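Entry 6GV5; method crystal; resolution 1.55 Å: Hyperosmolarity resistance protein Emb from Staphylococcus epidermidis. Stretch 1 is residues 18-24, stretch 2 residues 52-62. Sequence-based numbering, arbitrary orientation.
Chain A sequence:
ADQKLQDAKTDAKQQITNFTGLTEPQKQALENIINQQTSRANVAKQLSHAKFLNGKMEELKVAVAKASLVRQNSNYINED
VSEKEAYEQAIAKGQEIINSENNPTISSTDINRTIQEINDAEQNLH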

# COMPACT_ATOMS: atom_id res chain seq x y z
N ASN A 18 -14.41 0.65 2.40
CA ASN A 18 -14.43 1.91 1.68
C ASN A 18 -13.05 2.30 1.16
O ASN A 18 -12.95 3.06 0.18
CB ASN A 18 -14.95 3.04 2.57
CG ASN A 18 -16.46 3.03 2.71
OD1 ASN A 18 -17.17 2.66 1.78
ND2 ASN A 18 -16.95 3.45 3.87
N PHE A 19 -11.99 1.82 1.79
CA PHE A 19 -10.64 2.21 1.41
C PHE A 19 -10.39 1.91 -0.06
O PHE A 19 -10.87 0.91 -0.61
CB PHE A 19 -9.61 1.48 2.28
CG PHE A 19 -9.65 1.86 3.74
CD1 PHE A 19 -10.35 2.97 4.18
CD2 PHE A 19 -8.96 1.10 4.67
CE1 PHE A 19 -10.37 3.31 5.52
CE2 PHE A 19 -8.98 1.44 6.01
CZ PHE A 19 -9.68 2.54 6.43
N THR A 20 -9.63 2.80 -0.72
CA THR A 20 -9.26 2.63 -2.11
C THR A 20 -7.78 2.31 -2.30
O THR A 20 -7.41 1.82 -3.37
CB THR A 20 -9.60 3.90 -2.91
OG1 THR A 20 -8.78 4.98 -2.45
CG2 THR A 20 -11.06 4.26 -2.74
N GLY A 21 -6.94 2.58 -1.30
CA GLY A 21 -5.54 2.25 -1.43
C GLY A 21 -5.29 0.76 -1.32
O GLY A 21 -4.63 0.16 -2.17
N LEU A 22 -5.84 0.14 -0.28
CA LEU A 22 -5.71 -1.30 -0.11
C LEU A 22 -6.26 -2.05 -1.31
O LEU A 22 -7.27 -1.66 -1.91
CB LEU A 22 -6.45 -1.75 1.15
CG LEU A 22 -5.99 -1.13 2.47
CD1 LEU A 22 -6.91 -1.61 3.61
CD2 LEU A 22 -4.55 -1.48 2.75
N THR A 23 -5.61 -3.16 -1.64
CA THR A 23 -6.15 -4.07 -2.64
C THR A 23 -7.20 -4.97 -1.98
O THR A 23 -7.25 -5.11 -0.76
CB THR A 23 -5.05 -4.92 -3.25
OG1 THR A 23 -4.49 -5.77 -2.24
CG2 THR A 23 -3.96 -4.03 -3.84
N GLU A 24 -8.02 -5.61 -2.82
CA GLU A 24 -9.04 -6.50 -2.28
C GLU A 24 -8.45 -7.65 -1.48
O GLU A 24 -8.99 -7.96 -0.40
CB GLU A 24 -9.93 -7.03 -3.42
CG GLU A 24 -10.54 -5.93 -4.27
N PHE A 52 -3.43 3.18 8.28
CA PHE A 52 -2.07 3.59 7.92
C PHE A 52 -1.60 2.83 6.69
O PHE A 52 -1.04 3.42 5.75
CB PHE A 52 -1.13 3.35 9.09
CG PHE A 52 0.31 3.69 8.78
CD1 PHE A 52 0.70 5.00 8.62
CD2 PHE A 52 1.25 2.69 8.66
CE1 PHE A 52 2.02 5.32 8.33
CE2 PHE A 52 2.57 3.00 8.37
CZ PHE A 52 2.95 4.31 8.21
N LEU A 53 -1.82 1.52 6.67
CA LEU A 53 -1.49 0.72 5.49
C LEU A 53 -2.21 1.24 4.26
O LEU A 53 -1.63 1.29 3.16
CB LEU A 53 -1.84 -0.74 5.75
CG LEU A 53 -1.47 -1.72 4.64
CD1 LEU A 53 0.03 -1.86 4.51
CD2 LEU A 53 -2.12 -3.07 4.90
N ASN A 54 -3.47 1.65 4.41
CA ASN A 54 -4.20 2.19 3.28
C ASN A 54 -3.53 3.43 2.72
O ASN A 54 -3.43 3.59 1.50
CB ASN A 54 -5.64 2.50 3.68
CG ASN A 54 -6.45 3.05 2.53
OD1 ASN A 54 -6.64 2.38 1.52
ND2 ASN A 54 -6.90 4.29 2.67
N GLY A 55 -3.06 4.33 3.59
CA GLY A 55 -2.37 5.51 3.10
C GLY A 55 -1.09 5.17 2.36
O GLY A 55 -0.75 5.80 1.35
N LYS A 56 -0.36 4.17 2.85
CA LYS A 56 0.89 3.79 2.20
C LYS A 56 0.60 3.14 0.86
O LYS A 56 1.34 3.36 -0.11
CB LYS A 56 1.68 2.84 3.09
CG LYS A 56 2.26 3.52 4.33
CD LYS A 56 3.31 4.55 3.93
CE LYS A 56 3.91 5.25 5.14
NZ LYS A 56 4.85 6.33 4.73
N MET A 57 -0.47 2.35 0.78
CA MET A 57 -0.84 1.74 -0.49
C MET A 57 -1.30 2.79 -1.49
O MET A 57 -1.04 2.66 -2.69
CB MET A 57 -1.92 0.68 -0.28
CG MET A 57 -1.39 -0.60 0.32
SD MET A 57 -0.10 -1.37 -0.69
CE MET A 57 -1.06 -1.73 -2.16
N GLU A 58 -2.00 3.83 -1.03
CA GLU A 58 -2.30 4.97 -1.90
C GLU A 58 -1.02 5.57 -2.44
O GLU A 58 -0.92 5.87 -3.64
CB GLU A 58 -3.11 6.02 -1.14
CG GLU A 58 -4.55 5.62 -0.85
CD GLU A 58 -5.31 6.70 -0.11
OE1 GLU A 58 -4.66 7.61 0.46
OE2 GLU A 58 -6.56 6.65 -0.10
N GLU A 59 -0.03 5.80 -1.56
CA GLU A 59 1.24 6.36 -2.00
C GLU A 59 1.93 5.44 -3.01
O GLU A 59 2.49 5.91 -4.01
CB GLU A 59 2.17 6.56 -0.81
CG GLU A 59 1.75 7.61 0.20
CD GLU A 59 2.81 7.78 1.27
OE1 GLU A 59 4.01 7.73 0.93
OE2 GLU A 59 2.45 7.95 2.46
N LEU A 60 1.91 4.14 -2.75
CA LEU A 60 2.54 3.20 -3.66
C LEU A 60 1.83 3.18 -5.01
O LEU A 60 2.49 3.18 -6.06
CB LEU A 60 2.55 1.80 -3.05
CG LEU A 60 3.18 0.72 -3.94
CD1 LEU A 60 4.66 0.94 -4.18
CD2 LEU A 60 2.92 -0.64 -3.31
N LYS A 61 0.49 3.18 -5.00
CA LYS A 61 -0.25 3.15 -6.26
C LYS A 61 0.03 4.39 -7.10
O LYS A 61 0.10 4.31 -8.33
CB LYS A 61 -1.75 3.02 -5.98
CG LYS A 61 -2.16 1.59 -5.64
CD LYS A 61 -3.63 1.48 -5.27
CE LYS A 61 -4.11 0.03 -5.29
NZ LYS A 61 -5.56 -0.08 -4.90
N VAL A 62 0.19 5.56 -6.46
CA VAL A 62 0.54 6.77 -7.20
C VAL A 62 1.94 6.64 -7.77
O VAL A 62 2.18 6.98 -8.94
CB VAL A 62 0.42 8.00 -6.29
CG1 VAL A 62 1.02 9.24 -6.96
CG2 VAL A 62 -1.05 8.25 -5.95
O HOH W 1 -8.67 5.14 0.52

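A loop, 19-23, lies against one side of a continuous helix, 52-62, and the rule of the contact is that helix side chains bond to backbone polar groups of the loop, alongside an apolar patch. The helix settles its own backbone with i to i+4 bonds, such as E58 N to N54 O at 2.9 Å, and the polar bonds to the loop come from side chains, those of N54 and K61.

Reading along the helix, L53 comes first and is purely apolar: its CD2 sits 3.6 Å from L22 CD2, in the buried part of the contact. One residue on, N54 does the most specific work. With chi1 at t, its amide reaches the loop, and OD1 accepts from two successive backbone nitrogens, L22 N at 3.0 Å with good geometry and G21 N at 2.8 Å in a weak, bent bond. Its ND2 lies over one face of the F19 ring and also donates to water 1, 2.9 Å from the water oxygen.

G55 and K56 take no part. M57 points toward the loop; its CB packs 3.3 Å from G21 O, and its CG lies 4.1 Å from L22 CD2, extending the apolar patch begun by L53.

At E58 the CA atoms come nearest, G21 CA to E58 CA being 4.3 Å. Such closeness depends on glycine: an ideal CB on G21 would fall 2.4 Å from N54 O and 2.7 Å from E58 CG, both clashes. E58 OE2 accepts from water 1 at 2.7 Å, and the same water accepts from T20 N at 2.8 Å, so one solvent molecule links T20, N54 and E58.

K61 closes the contact. Its extended chain carries NZ to two consecutive carbonyls, T20 O at 3.1 Å and G21 O at 2.9 Å. Asparagine thus takes loop NH groups, and lysine, two turns later, takes loop carbonyls.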